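Local coordinates for uncharacterized protein (Treponema denticola ATCC 35404, PDB 6R9N), which senses Fe(II) and oxygen for bacterial chemotaxis, holding a stable iron-peroxy species at a di-iron centre in a metallo-beta-lactamase-like fold, at residues Gly46-Pro51 with Asp71-Ile76; Thr75-His80 with Phe153-Glu158; Ser160-Ser165 with Met220-His225. All coordinates share one frame; numbering follows the deposited sequence.

Contact 1 of 3, residues Gly46-Pro51 with Asp71-Ile76; sequences GVLLDP and DKIDTI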
loop_
_atom_site.group_PDB
_atom_site.type_symbol
_atom_site.label_atom_id
_atom_site.label_comp_id
_atom_site.label_asym_id
_atom_site.label_seq_id
_atom_site.Cartn_x
_atom_site.Cartn_y
_atom_site.Cartn_z
ATOM N N GLY A 46 -2.247 -0.078 -27.084
ATOM C CA GLY A 46 -1.339 0.196 -25.978
ATOM C C GLY A 46 -1.722 -0.501 -24.681
ATOM O O GLY A 46 -2.899 -0.739 -24.410
ATOM N N VAL A 47 -0.709 -0.838 -23.884
ATOM C CA VAL A 47 -0.873 -1.333 -22.519
ATOM C C VAL A 47 0.052 -0.498 -21.642
ATOM O O VAL A 47 1.268 -0.477 -21.867
ATOM C CB VAL A 47 -0.534 -2.832 -22.394
ATOM C CG1 VAL A 47 -0.634 -3.292 -20.939
ATOM C CG2 VAL A 47 -1.422 -3.685 -23.318
ATOM N N LEU A 48 -0.519 0.211 -20.676
ATOM C CA LEU A 48 0.231 1.131 -19.825
ATOM C C LEU A 48 0.527 0.484 -18.479
ATOM O O LEU A 48 -0.395 0.032 -17.797
ATOM C CB LEU A 48 -0.570 2.418 -19.632
ATOM C CG LEU A 48 0.108 3.651 -19.047
ATOM C CD1 LEU A 48 1.419 3.967 -19.786
ATOM C CD2 LEU A 48 -0.870 4.829 -19.117
ATOM N N LEU A 49 1.801 0.492 -18.071
ATOM C CA LEU A 49 2.221 -0.144 -16.824
ATOM C C LEU A 49 2.561 0.901 -15.764
ATOM O O LEU A 49 3.446 1.742 -15.973
ATOM C CB LEU A 49 3.425 -1.056 -17.053
ATOM C CG LEU A 49 3.330 -2.168 -18.091
ATOM C CD1 LEU A 49 4.422 -3.186 -17.888
ATOM C CD2 LEU A 49 1.989 -2.843 -18.036
ATOM N N ASP A 50 1.891 0.799 -14.601
ATOM C CA ASP A 50 2.093 1.621 -13.405
ATOM C C ASP A 50 2.351 3.076 -13.767
ATOM O O ASP A 50 3.450 3.604 -13.549
ATOM C CB ASP A 50 3.240 1.066 -12.562
ATOM C CG ASP A 50 2.818 -0.140 -11.748
ATOM O OD1 ASP A 50 1.740 -0.713 -12.057
ATOM O OD2 ASP A 50 3.552 -0.517 -10.798
ATOM N N PRO A 51 1.363 3.747 -14.352
ATOM C CA PRO A 51 1.556 5.116 -14.814
ATOM C C PRO A 51 1.505 6.150 -13.705
ATOM O O PRO A 51 1.562 7.345 -14.005
ATOM C CB PRO A 51 0.374 5.293 -15.772
ATOM C CG PRO A 51 -0.729 4.526 -15.076
ATOM C CD PRO A 51 -0.060 3.360 -14.379
ATOM N N ASP A 71 -5.751 7.601 -27.201
ATOM C CA ASP A 71 -6.986 6.939 -27.596
ATOM C C ASP A 71 -6.911 5.420 -27.530
ATOM O O ASP A 71 -7.887 4.759 -27.168
ATOM C CB ASP A 71 -7.330 7.347 -29.037
ATOM C CG ASP A 71 -8.515 8.263 -29.117
ATOM O OD1 ASP A 71 -9.229 8.386 -28.102
ATOM O OD2 ASP A 71 -8.740 8.855 -30.199
ATOM N N LYS A 72 -5.783 4.856 -27.954
ATOM C CA LYS A 72 -5.701 3.435 -28.261
ATOM C C LYS A 72 -5.072 2.610 -27.147
ATOM O O LYS A 72 -4.736 1.441 -27.371
ATOM C CB LYS A 72 -4.943 3.244 -29.573
ATOM C CG LYS A 72 -5.411 4.210 -30.642
ATOM C CD LYS A 72 -5.461 3.565 -32.000
ATOM C CE LYS A 72 -5.381 4.622 -33.094
ATOM N NZ LYS A 72 -4.353 4.279 -34.122
ATOM N N ILE A 73 -4.903 3.183 -25.961
ATOM C CA ILE A 73 -4.528 2.400 -24.789
ATOM C C ILE A 73 -5.767 1.657 -24.307
ATOM O O ILE A 73 -6.723 2.266 -23.827
ATOM C CB ILE A 73 -3.931 3.283 -23.687
ATOM C CG1 ILE A 73 -2.552 3.779 -24.150
ATOM C CG2 ILE A 73 -3.821 2.499 -22.386
ATOM C CD1 ILE A 73 -2.024 4.988 -23.409
ATOM N N ASP A 74 -5.760 0.337 -24.466
ATOM C CA ASP A 74 -6.870 -0.513 -24.075
ATOM C C ASP A 74 -6.756 -1.021 -22.651
ATOM O O ASP A 74 -7.777 -1.387 -22.056
ATOM C CB ASP A 74 -6.959 -1.725 -25.006
ATOM C CG ASP A 74 -7.133 -1.333 -26.462
ATOM O OD1 ASP A 74 -7.751 -0.274 -26.725
ATOM O OD2 ASP A 74 -6.651 -2.086 -27.339
ATOM N N THR A 75 -5.546 -1.072 -22.102
ATOM C CA THR A 75 -5.309 -1.704 -20.815
ATOM C C THR A 75 -4.336 -0.866 -19.996
ATOM O O THR A 75 -3.368 -0.329 -20.530
ATOM C CB THR A 75 -4.760 -3.125 -21.011
ATOM O OG1 THR A 75 -5.783 -3.951 -21.581
ATOM C CG2 THR A 75 -4.320 -3.743 -19.690
ATOM N N ILE A 76 -4.605 -0.754 -18.705
ATOM C CA ILE A 76 -3.710 -0.109 -17.754
ATOM C C ILE A 76 -3.490 -1.095 -16.615
ATOM O O ILE A 76 -4.454 -1.583 -16.019
ATOM C CB ILE A 76 -4.296 1.212 -17.234
ATOM C CG1 ILE A 76 -4.398 2.225 -18.370
ATOM C CG2 ILE A 76 -3.461 1.762 -16.096
ATOM C CD1 ILE A 76 -5.294 3.401 -18.037
#
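On the face of the sheet that carries L48, I73 and I76, the CB of L48 faces two branched neighbours, CG1 of I76 at 4.0 Å and CG2 of I73 at 4.3 Å. Both isoleucines hold CG1 anti to the carbonyl carbon (chi1 -66° in I76, -70° in I73), which leaves CG2 anti to the backbone N. I76 thereby turns its CG1 to L48 and its CG2 to P51, whose CG lies 4.0 Å from I76 CG2, the side chains crossing at about a right angle. W92 of helix 89-95 packs against L48, P51 and I76, so bulky aliphatic residues suit this face. On the other face V47 and T75 run side by side, V47 CG1 meeting the T75 methyl CG2 at 3.9 Å.

Between these faces two parallel strands pair. L48 N donates to T75 O at 2.9 Å, nearly straight and in the carbonyl plane. Farther back the register slips by one residue, a beta bulge: G46 N bonds to K72 O from above its carbonyl plane, and D74 N returns a more bent bond to G46 O. Glycine fits here, since a CB would clash with I73 CG1. At the edge D74 OD1 forms a salt bridge with R45. Helix 57-65 links the strands as a beta-alpha-beta unit; strand pairing meets the buried backbone polarity, while aliphatic branches fill the face W92 packs on.

Contact 2 of 3, residues Thr75-His80 with Phe153-Glu158; sequences TIFFSH and FGLYDE. With FE (Fe (III) ion), chain D.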
loop_
_atom_site.group_PDB
_atom_site.type_symbol
_atom_site.label_atom_id
_atom_site.label_comp_id
_atom_site.label_asym_id
_atom_site.label_seq_id
_atom_site.Cartn_x
_atom_site.Cartn_y
_atom_site.Cartn_z
ATOM N N THR A 75 -5.546 -1.072 -22.102
ATOM C CA THR A 75 -5.309 -1.704 -20.815
ATOM C C THR A 75 -4.336 -0.866 -19.996
ATOM O O THR A 75 -3.368 -0.329 -20.530
ATOM C CB THR A 75 -4.760 -3.125 -21.011
ATOM O OG1 THR A 75 -5.783 -3.951 -21.581
ATOM C CG2 THR A 75 -4.320 -3.743 -19.690
ATOM N N ILE A 76 -4.605 -0.754 -18.705
ATOM C CA ILE A 76 -3.710 -0.109 -17.754
ATOM C C ILE A 76 -3.490 -1.095 -16.615
ATOM O O ILE A 76 -4.454 -1.583 -16.019
ATOM C CB ILE A 76 -4.296 1.212 -17.234
ATOM C CG1 ILE A 76 -4.398 2.225 -18.370
ATOM C CG2 ILE A 76 -3.461 1.762 -16.096
ATOM C CD1 ILE A 76 -5.294 3.401 -18.037
ATOM N N PHE A 77 -2.231 -1.400 -16.328
ATOM C CA PHE A 77 -1.868 -2.409 -15.347
ATOM C C PHE A 77 -1.315 -1.716 -14.113
ATOM O O PHE A 77 -0.426 -0.870 -14.229
ATOM C CB PHE A 77 -0.842 -3.369 -15.931
ATOM C CG PHE A 77 -0.301 -4.370 -14.945
ATOM C CD1 PHE A 77 -0.926 -5.602 -14.775
ATOM C CD2 PHE A 77 0.851 -4.093 -14.212
ATOM C CE1 PHE A 77 -0.423 -6.532 -13.899
ATOM C CE2 PHE A 77 1.362 -5.016 -13.326
ATOM C CZ PHE A 77 0.726 -6.236 -13.162
ATOM N N PHE A 78 -1.856 -2.058 -12.947
ATOM C CA PHE A 78 -1.387 -1.558 -11.656
ATOM C C PHE A 78 -0.776 -2.736 -10.907
ATOM O O PHE A 78 -1.497 -3.678 -10.541
ATOM C CB PHE A 78 -2.533 -0.978 -10.820
ATOM C CG PHE A 78 -3.057 0.343 -11.292
ATOM C CD1 PHE A 78 -2.501 1.003 -12.357
ATOM C CD2 PHE A 78 -4.111 0.938 -10.635
ATOM C CE1 PHE A 78 -2.995 2.228 -12.770
ATOM C CE2 PHE A 78 -4.609 2.167 -11.044
ATOM C CZ PHE A 78 -4.047 2.806 -12.119
ATOM N N SER A 79 0.533 -2.673 -10.639
ATOM C CA SER A 79 1.163 -3.770 -9.908
ATOM C C SER A 79 0.545 -3.924 -8.516
ATOM O O SER A 79 0.378 -5.050 -8.028
ATOM C CB SER A 79 2.679 -3.559 -9.816
ATOM O OG SER A 79 3.006 -2.385 -9.092
ATOM N N HIS A 80 0.184 -2.820 -7.867
ATOM C CA HIS A 80 -0.464 -2.878 -6.543
ATOM C C HIS A 80 -1.084 -1.509 -6.247
ATOM O O HIS A 80 -1.276 -0.698 -7.159
ATOM C CB HIS A 80 0.529 -3.341 -5.458
ATOM C CG HIS A 80 1.720 -2.445 -5.288
ATOM N ND1 HIS A 80 2.608 -2.173 -6.311
ATOM C CD2 HIS A 80 2.179 -1.772 -4.202
ATOM C CE1 HIS A 80 3.564 -1.374 -5.859
ATOM N NE2 HIS A 80 3.321 -1.110 -4.587
ATOM N N PHE A 153 1.085 -7.861 -8.474
ATOM C CA PHE A 153 1.477 -8.668 -9.621
ATOM C C PHE A 153 2.560 -7.969 -10.430
ATOM O O PHE A 153 2.610 -6.738 -10.523
ATOM C CB PHE A 153 0.274 -8.987 -10.549
ATOM C CG PHE A 153 -0.746 -9.858 -9.910
ATOM C CD1 PHE A 153 -0.656 -11.241 -10.012
ATOM C CD2 PHE A 153 -1.782 -9.306 -9.167
ATOM C CE1 PHE A 153 -1.592 -12.056 -9.406
ATOM C CE2 PHE A 153 -2.717 -10.122 -8.546
ATOM C CZ PHE A 153 -2.616 -11.492 -8.660
ATOM N N GLY A 154 3.425 -8.772 -11.017
ATOM C CA GLY A 154 4.228 -8.330 -12.133
ATOM C C GLY A 154 3.534 -8.665 -13.436
ATOM O O GLY A 154 2.504 -9.330 -13.446
ATOM N N LEU A 155 4.092 -8.169 -14.542
ATOM C CA LEU A 155 3.553 -8.474 -15.865
ATOM C C LEU A 155 4.698 -8.975 -16.726
ATOM O O LEU A 155 5.687 -8.258 -16.923
ATOM C CB LEU A 155 2.869 -7.239 -16.493
ATOM C CG LEU A 155 1.892 -7.455 -17.660
ATOM C CD1 LEU A 155 2.648 -7.750 -18.947
ATOM C CD2 LEU A 155 0.892 -8.619 -17.332
ATOM N N TYR A 156 4.580 -10.211 -17.194
ATOM C CA TYR A 156 5.577 -10.827 -18.058
ATOM C C TYR A 156 5.093 -10.713 -19.496
ATOM O O TYR A 156 4.030 -11.239 -19.841
ATOM C CB TYR A 156 5.807 -12.289 -17.694
ATOM C CG TYR A 156 6.918 -12.913 -18.492
ATOM C CD1 TYR A 156 8.164 -12.302 -18.558
ATOM C CD2 TYR A 156 6.736 -14.109 -19.173
ATOM C CE1 TYR A 156 9.199 -12.864 -19.282
ATOM C CE2 TYR A 156 7.777 -14.676 -19.902
ATOM C CZ TYR A 156 9.001 -14.042 -19.950
ATOM O OH TYR A 156 10.041 -14.581 -20.664
ATOM N N ASP A 157 5.828 -9.967 -20.309
ATOM C CA ASP A 157 5.498 -9.783 -21.717
ATOM C C ASP A 157 6.157 -10.950 -22.437
ATOM O O ASP A 157 7.377 -10.976 -22.608
ATOM C CB ASP A 157 5.999 -8.422 -22.201
ATOM C CG ASP A 157 5.683 -8.150 -23.677
ATOM O OD1 ASP A 157 4.545 -8.392 -24.114
ATOM O OD2 ASP A 157 6.583 -7.672 -24.404
ATOM N N GLU A 158 5.357 -11.953 -22.821
ATOM C CA GLU A 158 5.943 -13.185 -23.343
ATOM C C GLU A 158 6.785 -12.929 -24.590
ATOM O O GLU A 158 7.876 -13.490 -24.732
ATOM C CB GLU A 158 4.844 -14.205 -23.649
ATOM C CG GLU A 158 4.335 -14.916 -22.402
ATOM C CD GLU A 158 3.228 -15.911 -22.691
ATOM O OE1 GLU A 158 2.876 -16.670 -21.775
ATOM O OE2 GLU A 158 2.697 -15.938 -23.824
HETATM FE FE FE D . 5.051 -0.124 -3.264
#
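F77, on strand 73-77, reaches across with CG anti to its backbone N (chi1 174°), which sends CZ at strand 153-157, and chi2 near 90° turns a ring face to L155. Three consecutive residues receive it. L155 lays its CB over the centre of one ring face, 4.1 Å from the centroid of F77, a CH-pi contact; its CG, anti to the backbone N, carries the rest of the side chain on toward M139 of strand 138-143. F153 O comes to the ring's edge near its plane, 3.3 Å from F77 CZ, where the polarised C-H rim suits a carbonyl oxygen. The CB of F153 also touches CZ, but its own ring is set anti to the carbonyl carbon and leads away, to meet H145 edge-to-face. G154 presents only backbone here, its O 3.6 Å from F77 CZ.

One backbone bond joins the segments: F153 N gives its hydrogen to S79 O at 2.9 Å, in the carbonyl plane and on a lone pair. S79 and H80 both take the crowded first torsion, between backbone N and carbonyl carbon. In S79 this places OG in the plane of the H80 imidazole, where it accepts from ND1 at 2.8 Å; OG also bonds to D50 OD2. H80 NE2, on the far side of the ring, binds one Fe(III) at 2.4 Å, a site completed by D82, H148 and D167 among the protein ligands. The chain S79-H80-iron is thus a second-shell arrangement: the in-plane bond to S79 OG and the iron on NE2 together hold the imidazole's rotation, and D50, bonded to S79 OG, would be expected to make OG a better acceptor and so, through ND1-H, to favour a more electron-rich NE2.

Contact 3 of 3, residues Ser160-Ser165 with Met220-His225; sequences SRILFS and MIAPQH. With FE (Fe (III) ion), chain C.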
loop_
_atom_site.group_PDB
_atom_site.type_symbol
_atom_site.label_atom_id
_atom_site.label_comp_id
_atom_site.label_asym_id
_atom_site.label_seq_id
_atom_site.Cartn_x
_atom_site.Cartn_y
_atom_site.Cartn_z
ATOM N N SER A 160 8.528 -10.231 -25.743
ATOM C CA SER A 160 9.837 -9.638 -25.485
ATOM C C SER A 160 10.640 -10.418 -24.451
ATOM O O SER A 160 11.853 -10.208 -24.337
ATOM C CB SER A 160 9.674 -8.185 -25.030
ATOM O OG SER A 160 8.903 -8.138 -23.832
ATOM N N ARG A 161 9.988 -11.263 -23.654
ATOM C CA ARG A 161 10.608 -11.877 -22.473
ATOM C C ARG A 161 11.091 -10.834 -21.460
ATOM O O ARG A 161 12.087 -11.034 -20.764
ATOM C CB ARG A 161 11.734 -12.828 -22.872
ATOM C CG ARG A 161 11.185 -14.016 -23.656
ATOM C CD ARG A 161 12.265 -14.890 -24.198
ATOM N NE ARG A 161 12.988 -15.559 -23.137
ATOM C CZ ARG A 161 14.081 -16.281 -23.344
ATOM N NH1 ARG A 161 14.693 -16.867 -22.323
ATOM N NH2 ARG A 161 14.556 -16.418 -24.579
ATOM N N ILE A 162 10.353 -9.729 -21.341
ATOM C CA ILE A 162 10.613 -8.722 -20.310
ATOM C C ILE A 162 9.584 -8.907 -19.200
ATOM O O ILE A 162 8.380 -9.014 -19.471
ATOM C CB ILE A 162 10.555 -7.292 -20.876
ATOM C CG1 ILE A 162 11.628 -7.082 -21.959
ATOM C CG2 ILE A 162 10.716 -6.263 -19.744
ATOM C CD1 ILE A 162 11.458 -5.798 -22.756
ATOM N N LEU A 163 10.058 -8.990 -17.959
ATOM C CA LEU A 163 9.204 -9.011 -16.783
ATOM C C LEU A 163 9.192 -7.619 -16.161
ATOM O O LEU A 163 10.222 -7.146 -15.656
ATOM C CB LEU A 163 9.708 -10.040 -15.770
ATOM C CG LEU A 163 8.992 -10.045 -14.417
ATOM C CD1 LEU A 163 7.543 -10.491 -14.576
ATOM C CD2 LEU A 163 9.713 -10.932 -13.412
ATOM N N PHE A 164 8.031 -6.965 -16.175
ATOM C CA PHE A 164 7.837 -5.792 -15.324
ATOM C C PHE A 164 7.549 -6.284 -13.905
ATOM O O PHE A 164 6.603 -7.044 -13.691
ATOM C CB PHE A 164 6.695 -4.922 -15.846
ATOM C CG PHE A 164 6.217 -3.885 -14.857
ATOM C CD1 PHE A 164 7.024 -2.811 -14.506
ATOM C CD2 PHE A 164 4.952 -3.978 -14.293
ATOM C CE1 PHE A 164 6.591 -1.856 -13.582
ATOM C CE2 PHE A 164 4.507 -3.021 -13.371
ATOM C CZ PHE A 164 5.326 -1.962 -13.021
ATOM N N SER A 165 8.362 -5.869 -12.936
ATOM C CA SER A 165 8.400 -6.549 -11.646
ATOM C C SER A 165 7.835 -5.716 -10.495
ATOM O O SER A 165 7.930 -6.141 -9.345
ATOM C CB SER A 165 9.844 -6.962 -11.330
ATOM O OG SER A 165 10.698 -5.825 -11.317
ATOM N N MET A 220 14.903 -9.737 -19.334
ATOM C CA MET A 220 15.040 -8.491 -18.588
ATOM C C MET A 220 14.103 -8.507 -17.390
ATOM O O MET A 220 13.012 -9.087 -17.442
ATOM C CB MET A 220 14.679 -7.240 -19.408
ATOM C CG MET A 220 15.620 -6.852 -20.508
ATOM S SD MET A 220 15.110 -5.276 -21.236
ATOM C CE MET A 220 16.113 -5.338 -22.720
ATOM N N ILE A 221 14.515 -7.809 -16.335
ATOM C CA ILE A 221 13.649 -7.493 -15.211
ATOM C C ILE A 221 13.604 -5.974 -15.090
ATOM O O ILE A 221 14.624 -5.339 -14.792
ATOM C CB ILE A 221 14.138 -8.153 -13.909
ATOM C CG1 ILE A 221 14.004 -9.678 -14.025
ATOM C CG2 ILE A 221 13.355 -7.618 -12.703
ATOM C CD1 ILE A 221 14.519 -10.473 -12.828
ATOM N N ALA A 222 12.420 -5.393 -15.318
ATOM C CA ALA A 222 12.253 -3.943 -15.346
ATOM C C ALA A 222 11.419 -3.504 -14.155
ATOM O O ALA A 222 10.194 -3.686 -14.163
ATOM C CB ALA A 222 11.591 -3.496 -16.649
ATOM N N PRO A 223 12.020 -2.905 -13.137
ATOM C CA PRO A 223 11.282 -2.554 -11.926
ATOM C C PRO A 223 10.586 -1.201 -12.039
ATOM O O PRO A 223 10.802 -0.420 -12.970
ATOM C CB PRO A 223 12.384 -2.523 -10.850
ATOM C CG PRO A 223 13.618 -2.066 -11.606
ATOM C CD PRO A 223 13.455 -2.562 -13.050
ATOM N N GLN A 224 9.734 -0.942 -11.056
ATOM C CA GLN A 224 9.009 0.312 -10.968
ATOM C C GLN A 224 9.894 1.462 -10.486
ATOM O O GLN A 224 9.467 2.619 -10.559
ATOM C CB GLN A 224 7.794 0.108 -10.044
ATOM C CG GLN A 224 6.677 1.110 -10.195
ATOM C CD GLN A 224 6.352 1.776 -8.878
ATOM O OE1 GLN A 224 6.332 1.120 -7.820
ATOM N NE2 GLN A 224 6.090 3.087 -8.924
ATOM N N HIS A 225 11.106 1.174 -9.999
ATOM C CA HIS A 225 12.085 2.195 -9.622
ATOM C C HIS A 225 13.483 1.739 -10.021
ATOM O O HIS A 225 13.883 0.617 -9.701
ATOM C CB HIS A 225 12.095 2.477 -8.106
ATOM C CG HIS A 225 10.736 2.608 -7.489
ATOM N ND1 HIS A 225 10.058 3.808 -7.434
ATOM C CD2 HIS A 225 9.945 1.699 -6.869
ATOM C CE1 HIS A 225 8.904 3.630 -6.820
ATOM N NE2 HIS A 225 8.805 2.357 -6.479
HETATM FE FE FE C . 6.912 1.570 -5.625
#
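M220 opens the pairing: its N makes a weak, long bond to R161 O, while its O takes L163 N at 3.0 Å in an almost straight line, the donor lying above the carbonyl plane. With CG anti to the carbonyl carbon and an extended chain, M220 lies alongside I162, its SD 4.0 Å from both CG1 and CD1 of I162. I221 turns to the other face, CG2 3.5 Å from S165 OG, the hydroxyl being held by I168 O. A222 then uses both backbone groups, its N donating to L163 O at 2.8 Å and its O accepting S165 N; the small methyl also meets I162 CG2. These are neighbouring parallel strands in the second sheet of the metallo-beta-lactamase-type sandwich, and metal ligands follow as the chain leaves the sheet. P223, which has no N-H, follows, its CA 3.4 Å from S165 OG. Q224 has CG anti to its N and a bend at chi2 (-125°), bringing OE1 2.3 Å from one Fe(III). H225, with CG anti to the carbonyl carbon, binds the same ion through NE2 at 2.2 Å; ND1 bonds to Q34 O, and D84 and D167 supply further ligands.

All three contacts are buried, but contacts 2 and 3 lie nearer the centre of the chain than contact 1. Contact 1 is pairing within the first sheet and contact 3 pairing within the second, both of parallel strands; contact 2 spans the two sheets, with aromatic packing and a single backbone bond. Contacts 1 and 2 share T75 and I76 on strand 73-77, and L48 O receives F77 N. Strands 153-157 and 162-164 are neighbours, so L155 O with F164 N connects contacts 2 and 3. Metal ligands appear only in contacts 2 and 3, one iron each, while D50 of contact 1 packs on F164 and Q224.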